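Local coordinates for monosaccharide ABC transporter substrate-binding protein, CUT2 family (Acidothermus cellulolyticus, PDB 4RU1) that binds myo-inositol in the cleft between its two lobes and probably delivers such a ligand to an ABC-type sugar importer, at residues T63-L68 with A81-D86; Q235-I240 with A294-A299; L213-V218 with N242-W247; G135-S140 with F286-N291. One frame throughout, in Å; residues are numbered along the deposited sequence.

Contact 1 of 4, residues T63-L68 with A81-D86; sequences TKEAVL and AVTIPD
V82 meets E65 where strand 79-82 faces helix 62-74. Its CG2 lies 3.8 Å from E65 OE2, so a methyl group borders one carboxylate oxygen. T83 comes next and brings the polar part of the contact. Its OG1 is 3.1 Å from E65 OE2, and the two side chains cross at about a right angle. The strongest polar partner of this hydroxyl, however, is H28 ND1. The carbonyl O of T83 lies 3.0 Å from E65 OE2 without counting as a hydrogen bond. Such closeness of a buried carboxylate to a carbonyl may raise its pKa. P85 then covers the other oxygen, with CD 3.9 Å from E65 OE1.

E65 spans the distance because CG stands anti to the backbone N (chi1 -171°) and the chain beyond it is extended. Its carboxylate is thus delivered, buried, to T83 and P85. Replacing E65 with alanine would probably leave the T83 hydroxyl without its carboxylate neighbour and P85 beside a gap. I26 and L90 also touch the E65 side chain.

H28 is one of the residues around the bound myo-inositol, so T83 and E65 stand in the second shell of that site. The setting is the C-terminal ends of the strands of a parallel sheet in an alpha/beta lobe, where periplasmic binding proteins place their ligand loops.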
loop_
_atom_site.group_PDB
_atom_site.type_symbol
_atom_site.label_atom_id
_atom_site.label_comp_id
_atom_site.label_asym_id
_atom_site.label_seq_id
_atom_site.Cartn_x
_atom_site.Cartn_y
_atom_site.Cartn_z
ATOM N N THR A 63 -16.244 -7.897 3.144
ATOM C CA THR A 63 -17.452 -8.107 3.984
ATOM C C THR A 63 -16.968 -8.503 5.375
ATOM O O THR A 63 -17.545 -8.075 6.372
ATOM C CB THR A 63 -18.340 -9.243 3.373
ATOM O OG1 THR A 63 -18.566 -8.883 2.017
ATOM C CG2 THR A 63 -19.638 -9.398 4.084
ATOM N N LYS A 64 -15.905 -9.319 5.404
ATOM C CA LYS A 64 -15.323 -9.772 6.688
ATOM C C LYS A 64 -14.555 -8.574 7.388
ATOM O O LYS A 64 -14.524 -8.436 8.597
ATOM C CB LYS A 64 -14.486 -10.984 6.524
ATOM C CG LYS A 64 -15.336 -12.222 6.225
ATOM C CD LYS A 64 -14.563 -13.484 6.369
ATOM C CE LYS A 64 -15.597 -14.625 6.434
ATOM N NZ LYS A 64 -14.844 -15.824 6.804
ATOM N N GLU A 65 -13.877 -7.742 6.617
ATOM C CA GLU A 65 -13.271 -6.542 7.222
ATOM C C GLU A 65 -14.324 -5.608 7.842
ATOM O O GLU A 65 -14.087 -5.028 8.858
ATOM C CB GLU A 65 -12.415 -5.790 6.197
ATOM C CG GLU A 65 -11.584 -4.651 6.843
ATOM C CD GLU A 65 -10.787 -3.818 5.882
ATOM O OE1 GLU A 65 -10.763 -4.031 4.653
ATOM O OE2 GLU A 65 -10.215 -2.803 6.420
ATOM N N ALA A 66 -15.486 -5.467 7.201
ATOM C CA ALA A 66 -16.581 -4.714 7.783
ATOM C C ALA A 66 -16.899 -5.281 9.159
ATOM O O ALA A 66 -17.180 -4.534 10.078
ATOM C CB ALA A 66 -17.786 -4.789 6.882
ATOM N N VAL A 67 -17.043 -6.594 9.247
ATOM C CA VAL A 67 -17.392 -7.235 10.499
ATOM C C VAL A 67 -16.327 -6.950 11.554
ATOM O O VAL A 67 -16.627 -6.737 12.692
ATOM C CB VAL A 67 -17.581 -8.733 10.253
ATOM C CG1 VAL A 67 -17.816 -9.502 11.542
ATOM C CG2 VAL A 67 -18.787 -8.961 9.347
ATOM N N LEU A 68 -15.046 -6.966 11.172
ATOM C CA LEU A 68 -13.966 -6.591 12.104
ATOM C C LEU A 68 -14.176 -5.155 12.650
ATOM O O LEU A 68 -13.814 -4.940 13.779
ATOM C CB LEU A 68 -12.582 -6.749 11.446
ATOM C CG LEU A 68 -12.130 -8.142 10.992
ATOM C CD1 LEU A 68 -10.835 -7.956 10.290
ATOM C CD2 LEU A 68 -12.029 -9.143 12.133
ATOM N N ALA A 81 -8.140 2.543 13.538
ATOM C CA ALA A 81 -7.378 2.822 12.350
ATOM C C ALA A 81 -7.727 1.795 11.288
ATOM O O ALA A 81 -7.583 0.553 11.544
ATOM C CB ALA A 81 -5.921 2.776 12.750
ATOM N N VAL A 82 -8.251 2.238 10.138
ATOM C CA VAL A 82 -8.834 1.313 9.182
ATOM C C VAL A 82 -8.408 1.599 7.746
ATOM O O VAL A 82 -8.169 2.732 7.357
ATOM C CB VAL A 82 -10.358 1.396 9.258
ATOM C CG1 VAL A 82 -10.916 2.743 8.823
ATOM C CG2 VAL A 82 -10.989 0.249 8.530
ATOM N N THR A 83 -8.276 0.540 6.948
ATOM C CA THR A 83 -8.013 0.655 5.482
ATOM C C THR A 83 -9.327 0.548 4.684
ATOM O O THR A 83 -10.263 -0.136 5.129
ATOM C CB THR A 83 -7.022 -0.412 4.999
ATOM O OG1 THR A 83 -7.678 -1.692 5.081
ATOM C CG2 THR A 83 -5.819 -0.421 5.868
ATOM N N ILE A 84 -9.448 1.225 3.553
ATOM C CA ILE A 84 -10.700 1.259 2.812
ATOM C C ILE A 84 -10.422 0.910 1.331
ATOM O O ILE A 84 -10.669 1.686 0.430
ATOM C CB ILE A 84 -11.418 2.617 2.890
ATOM C CG1 ILE A 84 -11.326 3.229 4.274
ATOM C CG2 ILE A 84 -12.871 2.465 2.452
ATOM C CD1 ILE A 84 -11.847 4.617 4.392
ATOM N N PRO A 85 -10.064 -0.362 1.058
ATOM C CA PRO A 85 -9.857 -0.775 -0.308
ATOM C C PRO A 85 -11.149 -0.901 -1.112
ATOM O O PRO A 85 -11.166 -0.902 -2.313
ATOM C CB PRO A 85 -9.147 -2.132 -0.167
ATOM C CG PRO A 85 -9.680 -2.676 1.144
ATOM C CD PRO A 85 -9.661 -1.411 2.009
ATOM N N ASP A 86 -12.257 -1.195 -0.431
ATOM C CA ASP A 86 -13.560 -1.430 -1.099
ATOM C C ASP A 86 -14.576 -0.540 -0.401
ATOM O O ASP A 86 -15.269 -0.973 0.532
ATOM C CB ASP A 86 -13.899 -2.913 -0.894
ATOM C CG ASP A 86 -15.141 -3.379 -1.628
ATOM O OD1 ASP A 86 -15.949 -2.545 -2.127
ATOM O OD2 ASP A 86 -15.279 -4.620 -1.668
#

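Contact 2 of 4, residues Q235-I240 with A294-A299; sequences QVPAEI and AVAKFA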
loop_
_atom_site.group_PDB
_atom_site.type_symbol
_atom_site.label_atom_id
_atom_site.label_comp_id
_atom_site.label_asym_id
_atom_site.label_seq_id
_atom_site.Cartn_x
_atom_site.Cartn_y
_atom_site.Cartn_z
ATOM N N GLN A 235 14.710 -7.345 -0.295
ATOM C CA GLN A 235 15.456 -7.636 -1.513
ATOM C C GLN A 235 15.598 -6.477 -2.512
ATOM O O GLN A 235 16.456 -6.483 -3.380
ATOM C CB GLN A 235 14.802 -8.828 -2.219
ATOM C CG GLN A 235 14.885 -10.123 -1.413
ATOM C CD GLN A 235 13.958 -11.173 -1.960
ATOM O OE1 GLN A 235 14.380 -12.138 -2.592
ATOM N NE2 GLN A 235 12.682 -10.973 -1.744
ATOM N N VAL A 236 14.695 -5.497 -2.410
ATOM C CA VAL A 236 14.617 -4.427 -3.385
ATOM C C VAL A 236 15.872 -3.551 -3.493
ATOM O O VAL A 236 16.303 -3.244 -4.565
ATOM C CB VAL A 236 13.338 -3.611 -3.114
ATOM C CG1 VAL A 236 13.344 -2.328 -3.917
ATOM C CG2 VAL A 236 12.118 -4.437 -3.535
ATOM N N PRO A 237 16.467 -3.118 -2.392
ATOM C CA PRO A 237 17.658 -2.298 -2.511
ATOM C C PRO A 237 18.761 -2.882 -3.418
ATOM O O PRO A 237 19.227 -2.189 -4.304
ATOM C CB PRO A 237 18.112 -2.137 -1.060
ATOM C CG PRO A 237 16.834 -2.142 -0.332
ATOM C CD PRO A 237 16.041 -3.253 -0.987
ATOM N N ALA A 238 19.142 -4.128 -3.165
ATOM C CA ALA A 238 20.109 -4.852 -4.035
ATOM C C ALA A 238 19.704 -4.878 -5.474
ATOM O O ALA A 238 20.539 -4.697 -6.397
ATOM C CB ALA A 238 20.287 -6.261 -3.543
ATOM N N GLU A 239 18.408 -5.131 -5.671
ATOM C CA GLU A 239 17.822 -5.175 -7.000
ATOM C C GLU A 239 17.927 -3.862 -7.745
ATOM O O GLU A 239 18.167 -3.839 -8.953
ATOM C CB GLU A 239 16.368 -5.720 -6.938
ATOM C CG GLU A 239 16.416 -7.184 -6.618
ATOM C CD GLU A 239 15.141 -7.747 -6.078
ATOM O OE1 GLU A 239 14.181 -7.019 -5.712
ATOM O OE2 GLU A 239 15.113 -8.964 -5.934
ATOM N N ILE A 240 17.738 -2.740 -7.080
ATOM C CA ILE A 240 17.978 -1.430 -7.699
ATOM C C ILE A 240 19.477 -1.224 -8.000
ATOM O O ILE A 240 19.849 -0.852 -9.070
ATOM C CB ILE A 240 17.484 -0.298 -6.764
ATOM C CG1 ILE A 240 15.943 -0.322 -6.655
ATOM C CG2 ILE A 240 17.875 1.057 -7.236
ATOM C CD1 ILE A 240 15.359 0.490 -5.514
ATOM N N ALA A 294 20.705 5.523 0.901
ATOM C CA ALA A 294 20.050 6.112 2.069
ATOM C C ALA A 294 18.967 5.211 2.686
ATOM O O ALA A 294 18.747 5.251 3.891
ATOM C CB ALA A 294 19.443 7.455 1.698
ATOM N N VAL A 295 18.351 4.349 1.888
ATOM C CA VAL A 295 17.268 3.498 2.368
ATOM C C VAL A 295 17.638 2.035 2.606
ATOM O O VAL A 295 16.987 1.324 3.357
ATOM C CB VAL A 295 15.953 3.682 1.543
ATOM C CG1 VAL A 295 16.053 3.053 0.166
ATOM C CG2 VAL A 295 14.734 3.179 2.326
ATOM N N ALA A 296 18.733 1.582 2.019
ATOM C CA ALA A 296 18.933 0.172 1.946
ATOM C C ALA A 296 18.978 -0.571 3.249
ATOM O O ALA A 296 18.394 -1.632 3.396
ATOM C CB ALA A 296 20.174 -0.120 1.105
ATOM N N LYS A 297 19.823 -0.108 4.175
ATOM C CA LYS A 297 19.959 -0.749 5.476
ATOM C C LYS A 297 18.609 -0.848 6.169
ATOM O O LYS A 297 18.311 -1.897 6.789
ATOM C CB LYS A 297 20.989 0.000 6.347
ATOM C CG LYS A 297 22.310 -0.728 6.519
ATOM C CD LYS A 297 22.866 -1.267 5.208
ATOM C CE LYS A 297 23.176 -2.752 5.337
ATOM N NZ LYS A 297 23.744 -3.325 4.089
ATOM N N PHE A 298 17.810 0.218 6.057
ATOM C CA PHE A 298 16.507 0.250 6.717
ATOM C C PHE A 298 15.507 -0.758 6.095
ATOM O O PHE A 298 14.782 -1.507 6.787
ATOM C CB PHE A 298 15.891 1.664 6.722
ATOM C CG PHE A 298 16.642 2.692 7.527
ATOM C CD1 PHE A 298 17.026 2.456 8.826
ATOM C CD2 PHE A 298 16.897 3.931 6.988
ATOM C CE1 PHE A 298 17.689 3.436 9.557
ATOM C CE2 PHE A 298 17.573 4.901 7.680
ATOM C CZ PHE A 298 17.950 4.665 8.988
ATOM N N ALA A 299 15.469 -0.762 4.766
ATOM C CA ALA A 299 14.682 -1.777 4.015
ATOM C C ALA A 299 15.132 -3.203 4.339
ATOM O O ALA A 299 14.312 -4.113 4.562
ATOM C CB ALA A 299 14.752 -1.480 2.524
#
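P237 is the residue of 235-240 that meets helix 293-300. It lies on helix 236-241, and its CA is 5.3 Å from that of A296.

The pyrrolidine ring of P237 reaches two alanines one helical turn apart. CB touches the A296 methyl, with P237 CB and A296 CB 3.6 Å apart. CG, further round the ring, meets the next turn, with P237 CG and A299 CB also 3.6 Å apart. P237 CG lies 3.9 Å from A296 CA as well, which brings the ring down to the backbone of the helix. CD is the ring atom next to the nitrogen, and P237 CD stands 4.1 Å from A299 CB. The A299 methyl thus borders two ring carbons.

Further along helix 236-241, E239 OE1 is hydrogen-bonded to Q212 of helix 208-220.

No hydrogen bond or charge pair joins the two segments. The contact is carbon against carbon, and all three touching residues are buried. Small methyl groups on one side and a compact, rigid ring on the other let the two backbones come close. The contact probably rests on close shape fit and burial of apolar surface.

Contact 3 of 4, residues L213-V218 with N242-W247; sequences LAIQAV and NGQLQW
I215 and Q244 bring the two backbones closest, with CA atoms 6.8 Å apart, where helix 208-220 faces the irregular loop that follows helix 236-241. That helix ends in a Schellman motif, with G243 at positive phi (85°).

I215 reaches the loop with two branches. CG2, anti to its own backbone N, touches the side-chain amide of Q244, and I215 CG2 lies 3.4 Å from Q244 NE2. This is a packing contact. The other branch carries CD1 to L245, where I215 CD1 and L245 CD2 are 4.1 Å apart. Both loop side chains cross I215 at about a right angle.

The Q244 amide has a partner within its own loop. N242 ND2 donates to Q244 OE1 over 3.2 Å, from above the plane of that carbonyl. In return, N242 OD1 accepts from Q244 N at 3.1 Å, which makes an Asx turn. The two bonds tie Q244 to N242 at both backbone and side chain. Were I215 an alanine, L245 would probably face a gap and the Q244 amide would lose the methyl it rests against.

Helix 236-241 closes the group from one side, since E239 touches I215, Q244 and L245. L245 also packs on I227 and on V236. The loop is flanked by helices 208-220 and 236-241 and by strand 226-230, while helix 183-196 packs on another side of helix 208-220.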
loop_
_atom_site.group_PDB
_atom_site.type_symbol
_atom_site.label_atom_id
_atom_site.label_comp_id
_atom_site.label_asym_id
_atom_site.label_seq_id
_atom_site.Cartn_x
_atom_site.Cartn_y
_atom_site.Cartn_z
ATOM N N LEU A 213 8.749 -11.972 -8.133
ATOM C CA LEU A 213 8.217 -12.960 -9.031
ATOM C C LEU A 213 8.361 -12.505 -10.490
ATOM O O LEU A 213 8.585 -13.287 -11.375
ATOM C CB LEU A 213 6.725 -13.177 -8.685
ATOM C CG LEU A 213 6.555 -13.759 -7.289
ATOM C CD1 LEU A 213 5.092 -13.688 -6.798
ATOM C CD2 LEU A 213 7.077 -15.222 -7.169
ATOM N N ALA A 214 8.206 -11.203 -10.723
ATOM C CA ALA A 214 8.321 -10.660 -12.034
ATOM C C ALA A 214 9.772 -10.739 -12.559
ATOM O O ALA A 214 10.003 -11.033 -13.742
ATOM C CB ALA A 214 7.815 -9.250 -12.095
ATOM N N ILE A 215 10.728 -10.494 -11.669
ATOM C CA ILE A 215 12.143 -10.527 -12.065
ATOM C C ILE A 215 12.431 -11.981 -12.526
ATOM O O ILE A 215 13.097 -12.196 -13.535
ATOM C CB ILE A 215 13.060 -10.167 -10.893
ATOM C CG1 ILE A 215 12.907 -8.683 -10.539
ATOM C CG2 ILE A 215 14.551 -10.501 -11.187
ATOM C CD1 ILE A 215 13.437 -8.359 -9.168
ATOM N N GLN A 216 11.909 -12.949 -11.800
ATOM C CA GLN A 216 12.133 -14.320 -12.145
ATOM C C GLN A 216 11.389 -14.734 -13.423
ATOM O O GLN A 216 11.964 -15.420 -14.334
ATOM C CB GLN A 216 11.715 -15.260 -11.032
ATOM C CG GLN A 216 12.582 -15.218 -9.790
ATOM C CD GLN A 216 14.076 -15.278 -10.148
ATOM O OE1 GLN A 216 14.830 -14.344 -9.902
ATOM N NE2 GLN A 216 14.491 -16.384 -10.743
ATOM N N ALA A 217 10.157 -14.225 -13.568
ATOM C CA ALA A 217 9.327 -14.420 -14.792
ATOM C C ALA A 217 9.948 -13.875 -16.046
ATOM O O ALA A 217 9.914 -14.546 -17.075
ATOM C CB ALA A 217 7.973 -13.787 -14.588
ATOM N N VAL A 218 10.570 -12.723 -15.958
ATOM C CA VAL A 218 11.228 -12.199 -17.106
ATOM C C VAL A 218 12.335 -13.151 -17.562
ATOM O O VAL A 218 12.496 -13.371 -18.775
ATOM C CB VAL A 218 11.776 -10.775 -16.794
ATOM C CG1 VAL A 218 12.939 -10.446 -17.698
ATOM C CG2 VAL A 218 10.683 -9.742 -16.802
ATOM N N ASN A 242 21.865 -3.477 -8.626
ATOM C CA ASN A 242 22.338 -4.364 -9.703
ATOM C C ASN A 242 21.525 -4.273 -11.033
ATOM O O ASN A 242 21.797 -5.022 -11.984
ATOM C CB ASN A 242 22.471 -5.815 -9.238
ATOM C CG ASN A 242 21.158 -6.455 -8.848
ATOM O OD1 ASN A 242 20.085 -6.059 -9.312
ATOM N ND2 ASN A 242 21.227 -7.450 -7.995
ATOM N N GLY A 243 20.541 -3.374 -11.092
ATOM C CA GLY A 243 19.785 -3.192 -12.323
ATOM C C GLY A 243 18.587 -4.160 -12.536
ATOM O O GLY A 243 17.964 -4.073 -13.598
ATOM N N GLN A 244 18.271 -5.014 -11.575
ATOM C CA GLN A 244 17.134 -5.911 -11.667
ATOM C C GLN A 244 15.826 -5.140 -11.593
ATOM O O GLN A 244 14.822 -5.632 -12.071
ATOM C CB GLN A 244 17.186 -7.006 -10.630
ATOM C CG GLN A 244 18.181 -8.146 -10.993
ATOM C CD GLN A 244 18.193 -9.249 -9.961
ATOM O OE1 GLN A 244 18.526 -9.022 -8.800
ATOM N NE2 GLN A 244 17.829 -10.443 -10.377
ATOM N N LEU A 245 15.819 -3.993 -10.916
ATOM C CA LEU A 245 14.649 -3.112 -10.834
ATOM C C LEU A 245 15.022 -1.704 -11.254
ATOM O O LEU A 245 16.143 -1.220 -10.846
ATOM C CB LEU A 245 14.109 -3.055 -9.419
ATOM C CG LEU A 245 13.372 -4.263 -8.848
ATOM C CD1 LEU A 245 13.114 -4.110 -7.347
ATOM C CD2 LEU A 245 12.087 -4.510 -9.609
ATOM N N GLN A 246 14.270 -1.069 -12.116
ATOM C CA GLN A 246 14.539 0.307 -12.534
ATOM C C GLN A 246 14.408 1.305 -11.397
ATOM O O GLN A 246 15.202 2.222 -11.287
ATOM C CB GLN A 246 13.654 0.712 -13.711
ATOM C CG GLN A 246 13.680 -0.233 -14.914
ATOM C CD GLN A 246 15.074 -0.400 -15.415
ATOM O OE1 GLN A 246 15.764 -1.471 -15.221
ATOM N NE2 GLN A 246 15.534 0.654 -16.015
ATOM N N TRP A 247 13.391 1.121 -10.561
ATOM C CA TRP A 247 13.102 2.027 -9.485
ATOM C C TRP A 247 12.024 1.391 -8.644
ATOM O O TRP A 247 11.405 0.419 -9.077
ATOM C CB TRP A 247 12.684 3.410 -9.994
ATOM C CG TRP A 247 11.778 3.407 -11.175
ATOM C CD1 TRP A 247 12.144 3.688 -12.461
ATOM C CD2 TRP A 247 10.339 3.210 -11.209
ATOM N NE1 TRP A 247 11.062 3.672 -13.283
ATOM C CE2 TRP A 247 9.933 3.339 -12.563
ATOM C CE3 TRP A 247 9.374 2.847 -10.249
ATOM C CZ2 TRP A 247 8.577 3.174 -12.971
ATOM C CZ3 TRP A 247 8.014 2.670 -10.690
ATOM C CH2 TRP A 247 7.653 2.857 -12.027
#

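Contact 4 of 4, residues G135-S140 with F286-N291; sequences GARATS and FVDKSN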
loop_
_atom_site.group_PDB
_atom_site.type_symbol
_atom_site.label_atom_id
_atom_site.label_comp_id
_atom_site.label_asym_id
_atom_site.label_seq_id
_atom_site.Cartn_x
_atom_site.Cartn_y
_atom_site.Cartn_z
ATOM N N GLY A 135 3.808 6.717 -15.006
ATOM C CA GLY A 135 3.574 6.669 -16.462
ATOM C C GLY A 135 4.478 7.656 -17.192
ATOM O O GLY A 135 5.133 7.285 -18.124
ATOM N N ALA A 136 4.611 8.857 -16.632
ATOM C CA ALA A 136 5.436 9.894 -17.215
ATOM C C ALA A 136 6.902 9.517 -17.110
ATOM O O ALA A 136 7.655 9.688 -18.062
ATOM C CB ALA A 136 5.188 11.229 -16.491
ATOM N N ARG A 137 7.316 8.981 -15.977
ATOM C CA ARG A 137 8.663 8.545 -15.811
ATOM C C ARG A 137 8.971 7.415 -16.797
ATOM O O ARG A 137 10.017 7.407 -17.448
ATOM C CB ARG A 137 8.953 8.105 -14.391
ATOM C CG ARG A 137 10.446 7.882 -14.181
ATOM C CD ARG A 137 10.727 7.472 -12.750
ATOM N NE ARG A 137 12.103 7.068 -12.529
ATOM C CZ ARG A 137 12.923 7.587 -11.607
ATOM N NH1 ARG A 137 12.501 8.580 -10.828
ATOM N NH2 ARG A 137 14.153 7.086 -11.465
ATOM N N ALA A 138 8.079 6.423 -16.939
ATOM C CA ALA A 138 8.300 5.324 -17.873
ATOM C C ALA A 138 8.474 5.828 -19.316
ATOM O O ALA A 138 9.304 5.319 -20.052
ATOM C CB ALA A 138 7.157 4.344 -17.745
ATOM N N THR A 139 7.680 6.811 -19.706
ATOM C CA THR A 139 7.741 7.381 -21.055
ATOM C C THR A 139 9.090 8.080 -21.244
ATOM O O THR A 139 9.777 7.888 -22.262
ATOM C CB THR A 139 6.581 8.362 -21.230
ATOM O OG1 THR A 139 5.366 7.626 -21.334
ATOM C CG2 THR A 139 6.782 9.158 -22.528
ATOM N N SER A 140 9.508 8.809 -20.219
ATOM C CA SER A 140 10.814 9.484 -20.239
ATOM C C SER A 140 12.009 8.512 -20.314
ATOM O O SER A 140 12.983 8.816 -20.961
ATOM C CB SER A 140 10.961 10.344 -18.980
ATOM O OG SER A 140 9.955 11.336 -18.962
ATOM N N PHE A 286 10.301 8.301 -5.529
ATOM C CA PHE A 286 11.042 7.343 -6.368
ATOM C C PHE A 286 12.431 7.103 -5.891
ATOM O O PHE A 286 13.249 8.051 -5.752
ATOM C CB PHE A 286 11.060 7.743 -7.843
ATOM C CG PHE A 286 9.719 7.647 -8.553
ATOM C CD1 PHE A 286 8.699 8.544 -8.339
ATOM C CD2 PHE A 286 9.502 6.606 -9.469
ATOM C CE1 PHE A 286 7.450 8.433 -8.988
ATOM C CE2 PHE A 286 8.353 6.539 -10.172
ATOM C CZ PHE A 286 7.306 7.428 -9.894
ATOM N N VAL A 287 12.737 5.860 -5.644
ATOM C CA VAL A 287 14.061 5.499 -5.224
ATOM C C VAL A 287 14.684 4.740 -6.388
ATOM O O VAL A 287 14.091 3.841 -6.961
ATOM C CB VAL A 287 14.017 4.607 -3.980
ATOM C CG1 VAL A 287 15.399 4.171 -3.547
ATOM C CG2 VAL A 287 13.365 5.362 -2.815
ATOM N N ASP A 288 15.905 5.168 -6.760
ATOM C CA ASP A 288 16.647 4.606 -7.932
ATOM C C ASP A 288 18.121 4.501 -7.520
ATOM O O ASP A 288 18.422 4.594 -6.320
ATOM C CB ASP A 288 16.385 5.447 -9.177
ATOM C CG ASP A 288 16.851 6.888 -9.023
ATOM O OD1 ASP A 288 17.766 7.115 -8.177
ATOM O OD2 ASP A 288 16.303 7.763 -9.726
ATOM N N LYS A 289 18.996 4.242 -8.482
ATOM C CA LYS A 289 20.406 4.010 -8.165
ATOM C C LYS A 289 21.041 5.217 -7.506
ATOM O O LYS A 289 21.943 5.034 -6.650
ATOM C CB LYS A 289 21.211 3.628 -9.416
ATOM C CG LYS A 289 21.211 2.163 -9.685
ATOM C CD LYS A 289 22.099 1.817 -10.883
ATOM C CE LYS A 289 23.579 1.933 -10.540
ATOM N NZ LYS A 289 24.445 1.228 -11.525
ATOM N N SER A 290 20.512 6.401 -7.764
ATOM C CA SER A 290 21.075 7.635 -7.227
ATOM C C SER A 290 20.826 7.872 -5.718
ATOM O O SER A 290 21.574 8.610 -5.054
ATOM C CB SER A 290 20.566 8.813 -8.082
ATOM O OG SER A 290 19.297 9.319 -7.650
ATOM N N ASN A 291 19.771 7.290 -5.163
ATOM C CA ASN A 291 19.418 7.541 -3.771
ATOM C C ASN A 291 19.094 6.320 -2.885
ATOM O O ASN A 291 18.663 6.427 -1.722
ATOM C CB ASN A 291 18.262 8.545 -3.717
ATOM C CG ASN A 291 17.024 8.073 -4.481
ATOM O OD1 ASN A 291 16.941 6.917 -4.838
ATOM N ND2 ASN A 291 16.151 8.974 -4.797
HETATM O O HOH W 1 14.648 9.922 -9.138
#
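R137 CG stands anti to the backbone N (chi1 -170°), and the chain stays extended as far as NE, so the guanidinium reaches from helix 127-140 to strand 285-287 and the residues after it. There, D288 CG sits between its backbone N and carbonyl carbon (chi1 61°), which turns the carboxylate to meet it.

R137 NH2 donates to D288 OD2 over 2.8 Å in a nearly straight salt bridge (161°). The acceptor lies in the guanidinium plane and uses its anti lone pair. A water adds a second link at the same edge: it accepts from R137 NH1 at 3.0 Å and donates to D288 OD2. F286 runs alongside the arginine in the opposite direction. The guanidinium and ring planes are nearly parallel, and R137 CD lies 3.6 Å from F286 CD2. R137 NH1 comes to 3.4 Å from F286 CB.

S290 OG donates to the syn lone pair of D288 OD1 over 2.7 Å, while S290 N approaches from above the carboxylate plane, making an Asx turn. These two bonds on OD1, with R137 and the water on OD2, probably limit the carboxylate's rotation. N291 braces the turn: its OD1 accepts from D288 N, and its ND2 donates to F286 O at 3.2 Å.

E141 holds R137 NE in a second salt bridge. W247 makes a cation-pi contact with R137 and an edge-to-face contact with F286. Strand 285-287 is the antiparallel edge strand of its sheet, next to strand 248-250, and the contact joins that edge to helix 127-140.

Contact 1 lies on the parallel-sheet lobe, with its centre 31 to 33 Å from those of the other three and across the chain's centre from them. It closes along the chain before contacts 2 and 3 open. Contacts 2, 3 and 4 gather in the lobe built on the mixed sheet, with centres 14 to 16 Å apart. They touch through E239 and L245, I240 and D288, and W247. Contact 2 alternates its segments with those of contacts 3 and 4, and contact 3 falls wholly within the chain span of contact 4. Together they link helix 293-300, strand 285-287 and helix 127-140 around one lobe. Myo-inositol lies between the lobes, nearer contact 1 than contacts 3 and 4.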